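Local coordinates for protein putative S-adenosylmethionine-dependent methyltransferase (PDB 1WYZ) that probably transfers methyl groups from S-adenosylmethionine, as expected for a two-domain member of the RsmI-like methyltransferase family, at residues L5-V10 with M86-E91; Y62-H67 with S74-P79; K194-A199 with E206-R211; A199-E204 with P227-L232. All blocks are in the same frame, centred on the assembly; numbering follows the deposited sequence.

Overall arrangement
The four contacts fall into two pairs, one on each sheet. Interactions 1 and 2 belong to the parallel sheet near the N-terminus; interaction 2 falls within the chain between the two strands of interaction 1, their centres about 13 Å apart, and M86 of interaction 1 packs against Y62 and P79 of interaction 2. Interactions 3 and 4 come later and share A199 in the mixed sheet, with centres about 7 Å apart; there A198 O and I229 N, at 2.8 Å, probably form a hydrogen bond between strands 194-199 and 228-233. Interactions 1 and 3 are centred about 29 Å apart, across the middle of the chain, consistent with the two-domain build of RsmI-like methyltransferases.

Interaction 1: residues L5-V10 with M86-E91; sequences LYLLPV and MGVISE
Strands 5-8 and 86-89 run side by side in the same direction, L5 beside M86, Y6 beside G87 and L7 beside V88. The Y6 N-H reaches M86 O, with Y6 N 2.7 Å from M86 O and almost along the carbonyl axis; Y6 O then takes V88 N, and V88 O takes L8 N, both donors lying in the carbonyl plane. The well-packed, buried part is the face carrying L5, L7 and V88. V88 holds CG1 anti to its backbone N (chi1 -178°), so CG2 is the branch both leucines share: L5 CD1 comes to it obliquely at 3.6 Å, and L7 lies alongside, its CD1 at 3.7 Å. On the other face L8 CD1 sits 4.1 Å from G87 CA, where a beta carbon would clash with it. L80 of helix 70-81 covers L5 and the selenomethionine M86, I28 and F35 pack on L8, and M129 of the second subunit packs on L7.

Beyond I89 the backbone ladder gives out and the contact opens toward solvent: V10 and S90 are partly exposed, E91 is exposed, and S90 and E91 are poorly ordered, although S90 OG is hydrogen-bonded to E38. V10 CG1 meets I89 CG2 at 3.5 Å, at about a right angle, and V10 CG2 lies 3.4 Å from E91 CG. An alanine in place of V10 would lose both branches and would probably leave I89 and the E91 side chain less well packed. These are inner strands of a five-stranded parallel sheet with strand order 3-2-4-1-5, consistent with the N-terminal alpha/beta domain of RsmI-like methyltransferases.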
loop_
_atom_site.group_PDB
_atom_site.type_symbol
_atom_site.label_atom_id
_atom_site.label_comp_id
_atom_site.label_asym_id
_atom_site.label_seq_id
_atom_site.Cartn_x
_atom_site.Cartn_y
_atom_site.Cartn_z
ATOM N N LEU A 5 1.125 -9.995 17.189
ATOM C CA LEU A 5 0.005 -9.105 16.919
ATOM C C LEU A 5 -0.159 -9.009 15.402
ATOM O O LEU A 5 0.586 -8.296 14.717
ATOM C CB LEU A 5 0.257 -7.704 17.508
ATOM C CG LEU A 5 -0.845 -6.644 17.298
ATOM C CD1 LEU A 5 -2.109 -7.034 18.071
ATOM C CD2 LEU A 5 -0.357 -5.280 17.757
ATOM N N TYR A 6 -1.128 -9.757 14.890
ATOM C CA TYR A 6 -1.439 -9.790 13.473
ATOM C C TYR A 6 -2.363 -8.631 13.098
ATOM O O TYR A 6 -3.464 -8.503 13.642
ATOM C CB TYR A 6 -2.121 -11.113 13.137
ATOM C CG TYR A 6 -1.184 -12.305 13.048
ATOM C CD1 TYR A 6 -0.529 -12.612 11.856
ATOM C CD2 TYR A 6 -1.000 -13.157 14.133
ATOM C CE1 TYR A 6 0.278 -13.741 11.741
ATOM C CE2 TYR A 6 -0.194 -14.292 14.029
ATOM C CZ TYR A 6 0.441 -14.580 12.825
ATOM O OH TYR A 6 1.221 -15.715 12.699
ATOM N N LEU A 7 -1.910 -7.778 12.184
ATOM C CA LEU A 7 -2.703 -6.643 11.716
ATOM C C LEU A 7 -3.603 -7.145 10.596
ATOM O O LEU A 7 -3.156 -7.292 9.465
ATOM C CB LEU A 7 -1.770 -5.550 11.204
ATOM C CG LEU A 7 -1.273 -4.524 12.235
ATOM C CD1 LEU A 7 -1.328 -5.083 13.637
ATOM C CD2 LEU A 7 0.133 -4.083 11.859
ATOM N N LEU A 8 -4.872 -7.392 10.918
ATOM C CA LEU A 8 -5.842 -7.932 9.952
ATOM C C LEU A 8 -6.641 -6.995 9.027
ATOM O O LEU A 8 -7.448 -6.199 9.488
ATOM C CB LEU A 8 -6.850 -8.807 10.703
ATOM C CG LEU A 8 -6.249 -9.818 11.677
ATOM C CD1 LEU A 8 -7.370 -10.587 12.352
ATOM C CD2 LEU A 8 -5.313 -10.756 10.919
ATOM N N PRO A 9 -6.422 -7.081 7.707
ATOM C CA PRO A 9 -7.199 -6.192 6.831
ATOM C C PRO A 9 -8.595 -6.713 6.437
ATOM O O PRO A 9 -8.833 -7.918 6.399
ATOM C CB PRO A 9 -6.268 -5.988 5.629
ATOM C CG PRO A 9 -5.391 -7.211 5.622
ATOM C CD PRO A 9 -5.146 -7.478 7.076
ATOM N N VAL A 10 -9.517 -5.797 6.161
ATOM C CA VAL A 10 -10.888 -6.164 5.752
ATOM C C VAL A 10 -11.150 -5.662 4.329
ATOM O O VAL A 10 -10.252 -5.105 3.695
ATOM C CB VAL A 10 -11.967 -5.539 6.692
ATOM C CG1 VAL A 10 -11.789 -6.041 8.120
ATOM C CG2 VAL A 10 -11.880 -4.018 6.642
HETATM N N MSE A 86 -2.821 -12.130 18.870
HETATM C CA MSE A 86 -3.943 -11.193 18.800
HETATM C C MSE A 86 -4.060 -10.537 17.434
HETATM O O MSE A 86 -3.082 -10.421 16.702
HETATM C CB MSE A 86 -3.806 -10.092 19.842
HETATM C CG MSE A 86 -3.778 -10.552 21.280
HETATM SE SE MSE A 86 -3.706 -8.988 22.438
HETATM C CE MSE A 86 -5.610 -8.709 22.744
ATOM N N GLY A 87 -5.258 -10.091 17.086
ATOM C CA GLY A 87 -5.423 -9.446 15.801
ATOM C C GLY A 87 -6.003 -8.049 15.921
ATOM O O GLY A 87 -6.679 -7.738 16.900
ATOM N N VAL A 88 -5.717 -7.198 14.938
ATOM C CA VAL A 88 -6.252 -5.842 14.913
ATOM C C VAL A 88 -7.117 -5.783 13.657
ATOM O O VAL A 88 -6.721 -6.296 12.609
ATOM C CB VAL A 88 -5.136 -4.772 14.835
ATOM C CG1 VAL A 88 -5.752 -3.395 14.873
ATOM C CG2 VAL A 88 -4.163 -4.929 15.991
ATOM N N ILE A 89 -8.297 -5.175 13.767
ATOM C CA ILE A 89 -9.232 -5.084 12.637
ATOM C C ILE A 89 -9.795 -3.677 12.463
ATOM O O ILE A 89 -10.267 -3.072 13.430
ATOM C CB ILE A 89 -10.428 -6.026 12.840
ATOM C CG1 ILE A 89 -9.937 -7.418 13.229
ATOM C CG2 ILE A 89 -11.262 -6.088 11.569
ATOM C CD1 ILE A 89 -11.008 -8.342 13.804
ATOM N N SER A 90 -9.771 -3.168 11.234
ATOM C CA SER A 90 -10.278 -1.819 10.963
ATOM C C SER A 90 -11.710 -1.739 10.425
ATOM O O SER A 90 -12.420 -2.744 10.347
ATOM C CB SER A 90 -9.339 -1.095 9.993
ATOM O OG SER A 90 -8.106 -0.791 10.618
ATOM N N GLU A 91 -12.115 -0.522 10.064
ATOM C CA GLU A 91 -13.443 -0.245 9.522
ATOM C C GLU A 91 -14.555 -0.757 10.428
ATOM O O GLU A 91 -15.720 -0.383 10.268
ATOM C CB GLU A 91 -13.587 -0.872 8.135
ATOM C CG GLU A 91 -12.366 -0.681 7.256
ATOM C CD GLU A 91 -11.893 0.757 7.226
ATOM O OE1 GLU A 91 -12.627 1.617 6.689
ATOM O OE2 GLU A 91 -10.788 1.025 7.744
#

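Interaction 2: residues Y62-H67 with S74-P79; sequences YPLNKH and SGYLKP
Two tyrosine rings, Y62 from the strand and Y76 from the helix, form an offset pair with little ring overlap, their planes 23° apart and their centroids 4.9 Å apart. Over one face of the Y76 ring sits Y62 CB, 3.7 Å from the centroid and close to the ring normal, a CH-pi contact. One face of the Y62 ring has Y76 CA above it, offset toward the rim. At the edge of Y76, near its plane, comes L64 CD2, 3.9 Å from Y76 CE2.

The two side chains run antiparallel past one another, and the closest carbons are Y62 CD1 and Y76 CD1 at 3.4 Å. In both residues CG stands beside the backbone N; a chi2 of only -29° then turns the Y76 ring so that it lies over Y62 CB. This is part of a beta-alpha-beta crossover: strand 62-63 leads into helix 70-81, which returns the chain to the parallel strand 86-89 after passing over strand 34-37, where I36 touches both tyrosines and L64.

Farther along the helix, P79 meets Y62 tip to tip, its CG 4.0 Å from Y62 OH. The helix is kinked there, since the proline nitrogen makes no bond to the preceding turn. M86 reaches in beside these groups from strand 86-89, its CE 3.5 Å from Y62 CE2. L64 also packs on P100 and V104 of helix 100-110.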
loop_
_atom_site.group_PDB
_atom_site.type_symbol
_atom_site.label_atom_id
_atom_site.label_comp_id
_atom_site.label_asym_id
_atom_site.label_seq_id
_atom_site.Cartn_x
_atom_site.Cartn_y
_atom_site.Cartn_z
ATOM N N TYR A 62 -11.456 -5.824 22.258
ATOM C CA TYR A 62 -11.116 -4.600 22.977
ATOM C C TYR A 62 -11.321 -3.392 22.061
ATOM O O TYR A 62 -10.683 -3.287 21.007
ATOM C CB TYR A 62 -9.653 -4.638 23.446
ATOM C CG TYR A 62 -9.343 -5.753 24.420
ATOM C CD1 TYR A 62 -9.898 -5.769 25.702
ATOM C CD2 TYR A 62 -8.503 -6.804 24.057
ATOM C CE1 TYR A 62 -9.621 -6.814 26.603
ATOM C CE2 TYR A 62 -8.218 -7.853 24.948
ATOM C CZ TYR A 62 -8.782 -7.853 26.214
ATOM O OH TYR A 62 -8.514 -8.901 27.066
ATOM N N PRO A 63 -12.232 -2.475 22.440
ATOM C CA PRO A 63 -12.524 -1.267 21.659
ATOM C C PRO A 63 -11.335 -0.312 21.659
ATOM O O PRO A 63 -10.716 -0.085 22.703
ATOM C CB PRO A 63 -13.738 -0.682 22.376
ATOM C CG PRO A 63 -14.425 -1.888 22.912
ATOM C CD PRO A 63 -13.258 -2.675 23.476
ATOM N N LEU A 64 -11.029 0.251 20.490
ATOM C CA LEU A 64 -9.895 1.164 20.335
ATOM C C LEU A 64 -10.292 2.442 19.582
ATOM O O LEU A 64 -11.054 2.387 18.615
ATOM C CB LEU A 64 -8.785 0.431 19.573
ATOM C CG LEU A 64 -7.311 0.789 19.768
ATOM C CD1 LEU A 64 -7.008 2.172 19.224
ATOM C CD2 LEU A 64 -6.985 0.697 21.240
ATOM N N ASN A 65 -9.768 3.584 20.029
ATOM C CA ASN A 65 -10.050 4.888 19.410
ATOM C C ASN A 65 -8.776 5.653 19.069
ATOM O O ASN A 65 -7.668 5.172 19.307
ATOM C CB ASN A 65 -10.884 5.765 20.347
ATOM C CG ASN A 65 -12.353 5.744 20.010
ATOM O OD1 ASN A 65 -12.734 5.806 18.839
ATOM N ND2 ASN A 65 -13.194 5.679 21.034
ATOM N N LYS A 66 -8.933 6.855 18.524
ATOM C CA LYS A 66 -7.770 7.666 18.185
ATOM C C LYS A 66 -7.311 8.414 19.432
ATOM O O LYS A 66 -6.291 9.104 19.421
ATOM C CB LYS A 66 -8.087 8.661 17.059
ATOM C CG LYS A 66 -8.836 9.906 17.496
ATOM C CD LYS A 66 -8.661 11.034 16.487
ATOM C CE LYS A 66 -7.184 11.392 16.296
ATOM N NZ LYS A 66 -6.494 11.721 17.579
ATOM N N HIS A 67 -8.077 8.275 20.507
ATOM C CA HIS A 67 -7.723 8.919 21.758
ATOM C C HIS A 67 -7.615 7.929 22.901
ATOM O O HIS A 67 -7.420 8.313 24.051
ATOM C CB HIS A 67 -8.722 10.013 22.112
ATOM C CG HIS A 67 -8.594 11.229 21.256
ATOM N ND1 HIS A 67 -9.396 11.457 20.160
ATOM C CD2 HIS A 67 -7.726 12.265 21.313
ATOM C CE1 HIS A 67 -9.030 12.585 19.578
ATOM N NE2 HIS A 67 -8.018 13.095 20.258
ATOM N N SER A 74 -1.969 -0.834 26.480
ATOM C CA SER A 74 -1.018 -1.766 27.075
ATOM C C SER A 74 -1.765 -2.926 27.724
ATOM O O SER A 74 -1.368 -4.089 27.590
ATOM C CB SER A 74 -0.170 -1.049 28.123
ATOM O OG SER A 74 0.849 -1.898 28.608
ATOM N N GLY A 75 -2.846 -2.594 28.432
ATOM C CA GLY A 75 -3.654 -3.604 29.091
ATOM C C GLY A 75 -4.261 -4.522 28.055
ATOM O O GLY A 75 -4.374 -5.725 28.262
ATOM N N TYR A 76 -4.649 -3.949 26.926
ATOM C CA TYR A 76 -5.235 -4.739 25.856
ATOM C C TYR A 76 -4.238 -5.751 25.290
ATOM O O TYR A 76 -4.632 -6.817 24.815
ATOM C CB TYR A 76 -5.705 -3.841 24.715
ATOM C CG TYR A 76 -6.817 -2.888 25.066
ATOM C CD1 TYR A 76 -7.748 -3.196 26.057
ATOM C CD2 TYR A 76 -6.976 -1.700 24.360
ATOM C CE1 TYR A 76 -8.813 -2.337 26.330
ATOM C CE2 TYR A 76 -8.033 -0.841 24.623
ATOM C CZ TYR A 76 -8.947 -1.162 25.607
ATOM O OH TYR A 76 -9.988 -0.301 25.863
ATOM N N LEU A 77 -2.952 -5.402 25.334
ATOM C CA LEU A 77 -1.882 -6.253 24.824
ATOM C C LEU A 77 -1.475 -7.390 25.759
ATOM O O LEU A 77 -0.760 -8.306 25.349
ATOM C CB LEU A 77 -0.648 -5.402 24.505
ATOM C CG LEU A 77 -0.541 -4.709 23.143
ATOM C CD1 LEU A 77 -1.818 -3.994 22.808
ATOM C CD2 LEU A 77 0.623 -3.733 23.173
ATOM N N LYS A 78 -1.936 -7.330 27.005
ATOM C CA LYS A 78 -1.599 -8.336 28.010
ATOM C C LYS A 78 -1.691 -9.777 27.524
ATOM O O LYS A 78 -0.830 -10.599 27.843
ATOM C CB LYS A 78 -2.464 -8.150 29.261
ATOM C CG LYS A 78 -2.179 -6.871 30.001
ATOM C CD LYS A 78 -2.911 -6.797 31.324
ATOM C CE LYS A 78 -2.544 -5.507 32.049
ATOM N NZ LYS A 78 -3.184 -5.380 33.381
ATOM N N PRO A 79 -2.746 -10.114 26.771
ATOM C CA PRO A 79 -2.805 -11.501 26.310
ATOM C C PRO A 79 -1.589 -11.810 25.431
ATOM O O PRO A 79 -0.966 -12.871 25.564
ATOM C CB PRO A 79 -4.118 -11.547 25.549
ATOM C CG PRO A 79 -4.981 -10.633 26.373
ATOM C CD PRO A 79 -4.050 -9.451 26.597
#

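Interaction 3: residues K194-A199 with E206-R211; sequences KLCIAA and EFIQTR
A198 and I208 face each other at the apolar centre of this antiparallel pair. With CG1 beside its backbone N, I208 straddles the small alanine, CG1 and CG2 each 4.0 Å from A198 CB, and CG2 touches C196 SG at 3.9 Å. On the other side of the sheet F207 has CG anti to its backbone N (chi1 177°), which carries the ring along the strand, away from the turn, until I197 CG2 meets its edge, in plane, 3.9 Å from F207 CE2. W216 of helix 213-216 packs against I197, F207 and Q209. Replacing F207 by an alanine would remove the ring and would probably leave I197 CG2 and W216 less well covered.

Six backbone bonds tie the strands, two in each of the pairs L195-R211, I197-Q209 and A199-F207. The shortest is A199 N to F207 O at 2.7 Å, the donor nearly along the carbonyl axis; around L195 and R211 the donors lie well above the carbonyl planes. At the polar edge T210 OG1 rests 3.5 Å from C196 CB and is hydrogen-bonded to S131 O, the extended K194 crosses T210, and R211 forms a cation-pi pair with W216.

The hairpin forms one edge of the mixed sheet, 207-212 outermost and 194-199 paired on its other side with strand 228-233; helix 123-131 covers C196, A198 and I208, and P117 and Q109 of the second subunit touch I208, Q209 and T210.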
loop_
_atom_site.group_PDB
_atom_site.type_symbol
_atom_site.label_atom_id
_atom_site.label_comp_id
_atom_site.label_asym_id
_atom_site.label_seq_id
_atom_site.Cartn_x
_atom_site.Cartn_y
_atom_site.Cartn_z
ATOM N N LYS A 194 -1.520 15.921 -14.429
ATOM C CA LYS A 194 -2.433 14.785 -14.588
ATOM C C LYS A 194 -3.161 14.488 -13.296
ATOM O O LYS A 194 -2.574 14.540 -12.206
ATOM C CB LYS A 194 -1.689 13.516 -15.034
ATOM C CG LYS A 194 -1.268 13.511 -16.502
ATOM C CD LYS A 194 -0.872 12.111 -16.991
ATOM C CE LYS A 194 -0.655 12.105 -18.499
ATOM N NZ LYS A 194 -0.549 10.729 -19.072
ATOM N N LEU A 195 -4.441 14.164 -13.432
ATOM C CA LEU A 195 -5.282 13.831 -12.297
ATOM C C LEU A 195 -5.949 12.477 -12.518
ATOM O O LEU A 195 -6.586 12.266 -13.547
ATOM C CB LEU A 195 -6.364 14.896 -12.117
ATOM C CG LEU A 195 -7.544 14.390 -11.283
ATOM C CD1 LEU A 195 -7.048 14.060 -9.892
ATOM C CD2 LEU A 195 -8.650 15.426 -11.213
ATOM N N CYS A 196 -5.805 11.563 -11.558
ATOM C CA CYS A 196 -6.429 10.251 -11.651
ATOM C C CYS A 196 -7.547 10.141 -10.615
ATOM O O CYS A 196 -7.322 10.360 -9.422
ATOM C CB CYS A 196 -5.402 9.143 -11.402
ATOM S SG CYS A 196 -6.111 7.449 -11.294
ATOM N N ILE A 197 -8.748 9.810 -11.069
ATOM C CA ILE A 197 -9.873 9.650 -10.171
ATOM C C ILE A 197 -10.077 8.160 -10.006
ATOM O O ILE A 197 -10.172 7.438 -10.993
ATOM C CB ILE A 197 -11.151 10.284 -10.760
ATOM C CG1 ILE A 197 -11.044 11.811 -10.700
ATOM C CG2 ILE A 197 -12.383 9.772 -10.012
ATOM C CD1 ILE A 197 -12.080 12.561 -11.534
ATOM N N ALA A 198 -10.134 7.691 -8.767
ATOM C CA ALA A 198 -10.329 6.266 -8.514
ATOM C C ALA A 198 -11.474 6.045 -7.526
ATOM O O ALA A 198 -11.298 6.183 -6.309
ATOM C CB ALA A 198 -9.048 5.657 -7.984
ATOM N N ALA A 199 -12.643 5.699 -8.060
ATOM C CA ALA A 199 -13.840 5.470 -7.260
ATOM C C ALA A 199 -14.259 3.991 -7.225
ATOM O O ALA A 199 -14.102 3.270 -8.206
ATOM C CB ALA A 199 -14.967 6.324 -7.810
ATOM N N GLU A 206 -16.501 0.100 -9.883
ATOM C CA GLU A 206 -15.193 0.711 -10.037
ATOM C C GLU A 206 -15.007 1.641 -11.217
ATOM O O GLU A 206 -15.503 1.405 -12.304
ATOM C CB GLU A 206 -14.134 -0.398 -10.104
ATOM C CG GLU A 206 -12.706 0.089 -10.385
ATOM C CD GLU A 206 -11.688 -1.046 -10.530
ATOM O OE1 GLU A 206 -11.313 -1.669 -9.505
ATOM O OE2 GLU A 206 -11.269 -1.307 -11.681
ATOM N N PHE A 207 -14.254 2.699 -10.975
ATOM C CA PHE A 207 -13.939 3.689 -11.981
ATOM C C PHE A 207 -12.541 4.174 -11.628
ATOM O O PHE A 207 -12.326 4.679 -10.531
ATOM C CB PHE A 207 -14.924 4.858 -11.911
ATOM C CG PHE A 207 -14.615 5.975 -12.878
ATOM C CD1 PHE A 207 -15.001 5.887 -14.218
ATOM C CD2 PHE A 207 -13.923 7.105 -12.455
ATOM C CE1 PHE A 207 -14.708 6.920 -15.132
ATOM C CE2 PHE A 207 -13.616 8.147 -13.352
ATOM C CZ PHE A 207 -14.010 8.047 -14.690
ATOM N N ILE A 208 -11.589 3.990 -12.535
ATOM C CA ILE A 208 -10.216 4.432 -12.311
ATOM C C ILE A 208 -9.651 4.808 -13.652
ATOM O O ILE A 208 -9.237 3.953 -14.436
ATOM C CB ILE A 208 -9.312 3.343 -11.748
ATOM C CG1 ILE A 208 -9.963 2.706 -10.513
ATOM C CG2 ILE A 208 -7.935 3.958 -11.434
ATOM C CD1 ILE A 208 -9.296 1.422 -10.030
ATOM N N GLN A 209 -9.618 6.107 -13.895
ATOM C CA GLN A 209 -9.163 6.645 -15.156
ATOM C C GLN A 209 -8.233 7.818 -14.901
ATOM O O GLN A 209 -8.452 8.608 -13.985
ATOM C CB GLN A 209 -10.400 7.095 -15.933
ATOM C CG GLN A 209 -10.175 7.507 -17.357
ATOM C CD GLN A 209 -11.492 7.788 -18.056
ATOM O OE1 GLN A 209 -12.260 8.654 -17.633
ATOM N NE2 GLN A 209 -11.763 7.049 -19.127
ATOM N N THR A 210 -7.184 7.915 -15.707
ATOM C CA THR A 210 -6.229 9.006 -15.584
ATOM C C THR A 210 -6.466 9.973 -16.722
ATOM O O THR A 210 -6.807 9.576 -17.830
ATOM C CB THR A 210 -4.784 8.514 -15.648
ATOM O OG1 THR A 210 -4.483 7.797 -14.449
ATOM C CG2 THR A 210 -3.829 9.684 -15.780
ATOM N N ARG A 211 -6.257 11.249 -16.452
ATOM C CA ARG A 211 -6.491 12.243 -17.469
ATOM C C ARG A 211 -6.060 13.613 -16.983
ATOM O O ARG A 211 -6.208 13.944 -15.807
ATOM C CB ARG A 211 -7.975 12.217 -17.800
ATOM C CG ARG A 211 -8.512 13.415 -18.487
ATOM C CD ARG A 211 -10.012 13.294 -18.491
ATOM N NE ARG A 211 -10.438 12.076 -19.161
ATOM C CZ ARG A 211 -11.693 11.654 -19.200
ATOM N NH1 ARG A 211 -12.643 12.358 -18.597
ATOM N NH2 ARG A 211 -11.999 10.535 -19.845
#

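Interaction 4: residues A199-E204 with P227-L232; sequences ANITCE and PCIFLL
Here a hairpin connection leaves the mixed sheet: A199 is paired with C228 as an antiparallel non-hydrogen-bonded pair, and directly after it the chain folds into a type II beta turn from N200 to C203.

The contact across the two segments is apolar and narrow. C228 lays its CB against A199, 3.3 Å from A199 CA and 3.4 Å from A199 CB, while its SG takes the crowded position between the backbone N and the carbonyl carbon (chi1 61°). Beyond this pair the two isoleucines touch through their terminal methyls, I201 CD1 to I229 CD1 at 3.4 Å, the side chains crossing at about a right angle. I201 is extended, CD1 anti to CA, whereas I229 is bent at chi2 (75°). S123 of helix 123-131 touches both of them, and I172 of strand 168-173 packs on I229, so the pair is buried between sheet and helix.

Polar bonds stay within the turn or lead away from both segments. C203 N closes the turn on N200 O at 3.0 Å. T202 N is held by E206 OE1, and T202 O by NE2 of Q19, from the N-terminal part of the chain. T202 has a positive phi of 73° at the third position of the turn, and its OG1 bends back to give a very short 2.4 Å bond to I201 O, in the carbonyl plane and on a lone pair.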
loop_
_atom_site.group_PDB
_atom_site.type_symbol
_atom_site.label_atom_id
_atom_site.label_comp_id
_atom_site.label_asym_id
_atom_site.label_seq_id
_atom_site.Cartn_x
_atom_site.Cartn_y
_atom_site.Cartn_z
ATOM N N ALA A 199 -12.643 5.699 -8.060
ATOM C CA ALA A 199 -13.840 5.470 -7.260
ATOM C C ALA A 199 -14.259 3.991 -7.225
ATOM O O ALA A 199 -14.102 3.270 -8.206
ATOM C CB ALA A 199 -14.967 6.324 -7.810
ATOM N N ASN A 200 -14.807 3.555 -6.093
ATOM C CA ASN A 200 -15.240 2.173 -5.904
ATOM C C ASN A 200 -14.185 1.149 -6.253
ATOM O O ASN A 200 -14.472 0.175 -6.947
ATOM C CB ASN A 200 -16.483 1.862 -6.722
ATOM C CG ASN A 200 -17.732 2.430 -6.106
ATOM O OD1 ASN A 200 -17.929 2.355 -4.888
ATOM N ND2 ASN A 200 -18.600 2.988 -6.941
ATOM N N ILE A 201 -12.968 1.358 -5.765
ATOM C CA ILE A 201 -11.875 0.435 -6.043
ATOM C C ILE A 201 -12.229 -0.952 -5.488
ATOM O O ILE A 201 -12.627 -1.092 -4.324
ATOM C CB ILE A 201 -10.540 0.971 -5.423
ATOM C CG1 ILE A 201 -10.264 2.383 -5.955
ATOM C CG2 ILE A 201 -9.383 0.047 -5.774
ATOM C CD1 ILE A 201 -9.211 3.170 -5.177
ATOM N N THR A 202 -12.088 -1.962 -6.351
ATOM C CA THR A 202 -12.386 -3.373 -6.055
ATOM C C THR A 202 -13.889 -3.709 -5.967
ATOM O O THR A 202 -14.251 -4.885 -5.870
ATOM C CB THR A 202 -11.712 -3.868 -4.740
ATOM O OG1 THR A 202 -12.444 -3.384 -3.609
ATOM C CG2 THR A 202 -10.278 -3.396 -4.661
ATOM N N CYS A 203 -14.755 -2.695 -6.011
ATOM C CA CYS A 203 -16.206 -2.921 -5.918
ATOM C C CYS A 203 -16.915 -3.131 -7.259
ATOM O O CYS A 203 -18.139 -3.223 -7.313
ATOM C CB CYS A 203 -16.870 -1.756 -5.187
ATOM S SG CYS A 203 -16.271 -1.515 -3.507
ATOM N N GLU A 204 -16.133 -3.213 -8.329
ATOM C CA GLU A 204 -16.642 -3.409 -9.689
ATOM C C GLU A 204 -17.664 -2.400 -10.224
ATOM O O GLU A 204 -18.160 -2.538 -11.340
ATOM C CB GLU A 204 -17.143 -4.843 -9.883
ATOM C CG GLU A 204 -15.986 -5.832 -10.009
ATOM C CD GLU A 204 -14.821 -5.260 -10.824
ATOM O OE1 GLU A 204 -15.001 -5.013 -12.040
ATOM O OE2 GLU A 204 -13.729 -5.056 -10.247
ATOM N N PRO A 227 -17.549 7.554 -2.158
ATOM C CA PRO A 227 -16.085 7.675 -2.006
ATOM C C PRO A 227 -15.082 7.207 -3.067
ATOM O O PRO A 227 -15.285 6.205 -3.752
ATOM C CB PRO A 227 -15.826 7.014 -0.653
ATOM C CG PRO A 227 -16.872 5.979 -0.587
ATOM C CD PRO A 227 -18.095 6.740 -1.056
ATOM N N CYS A 228 -13.979 7.954 -3.159
ATOM C CA CYS A 228 -12.892 7.684 -4.109
ATOM C C CYS A 228 -11.580 8.351 -3.669
ATOM O O CYS A 228 -11.553 9.090 -2.691
ATOM C CB CYS A 228 -13.269 8.201 -5.497
ATOM S SG CYS A 228 -13.555 9.973 -5.563
ATOM N N ILE A 229 -10.497 8.089 -4.398
ATOM C CA ILE A 229 -9.189 8.672 -4.079
ATOM C C ILE A 229 -8.707 9.498 -5.260
ATOM O O ILE A 229 -9.098 9.231 -6.396
ATOM C CB ILE A 229 -8.104 7.596 -3.825
ATOM C CG1 ILE A 229 -8.490 6.709 -2.646
ATOM C CG2 ILE A 229 -6.760 8.264 -3.570
ATOM C CD1 ILE A 229 -9.580 5.686 -2.945
ATOM N N PHE A 230 -7.843 10.479 -5.004
ATOM C CA PHE A 230 -7.324 11.310 -6.081
ATOM C C PHE A 230 -5.801 11.268 -6.164
ATOM O O PHE A 230 -5.108 11.266 -5.144
ATOM C CB PHE A 230 -7.794 12.754 -5.906
ATOM C CG PHE A 230 -9.286 12.920 -5.997
ATOM C CD1 PHE A 230 -9.963 12.603 -7.171
ATOM C CD2 PHE A 230 -10.023 13.380 -4.900
ATOM C CE1 PHE A 230 -11.357 12.736 -7.257
ATOM C CE2 PHE A 230 -11.424 13.519 -4.973
ATOM C CZ PHE A 230 -12.084 13.195 -6.155
ATOM N N LEU A 231 -5.278 11.232 -7.387
ATOM C CA LEU A 231 -3.834 11.207 -7.594
ATOM C C LEU A 231 -3.388 12.256 -8.605
ATOM O O LEU A 231 -3.918 12.325 -9.708
ATOM C CB LEU A 231 -3.374 9.835 -8.084
ATOM C CG LEU A 231 -3.677 8.613 -7.221
ATOM C CD1 LEU A 231 -5.150 8.231 -7.395
ATOM C CD2 LEU A 231 -2.760 7.441 -7.627
ATOM N N LEU A 232 -2.401 13.062 -8.221
ATOM C CA LEU A 232 -1.849 14.107 -9.080
ATOM C C LEU A 232 -0.426 13.753 -9.518
ATOM O O LEU A 232 0.425 13.452 -8.680
ATOM C CB LEU A 232 -1.796 15.450 -8.328
ATOM C CG LEU A 232 -3.054 16.104 -7.758
ATOM C CD1 LEU A 232 -2.686 17.447 -7.164
ATOM C CD2 LEU A 232 -4.083 16.290 -8.862
#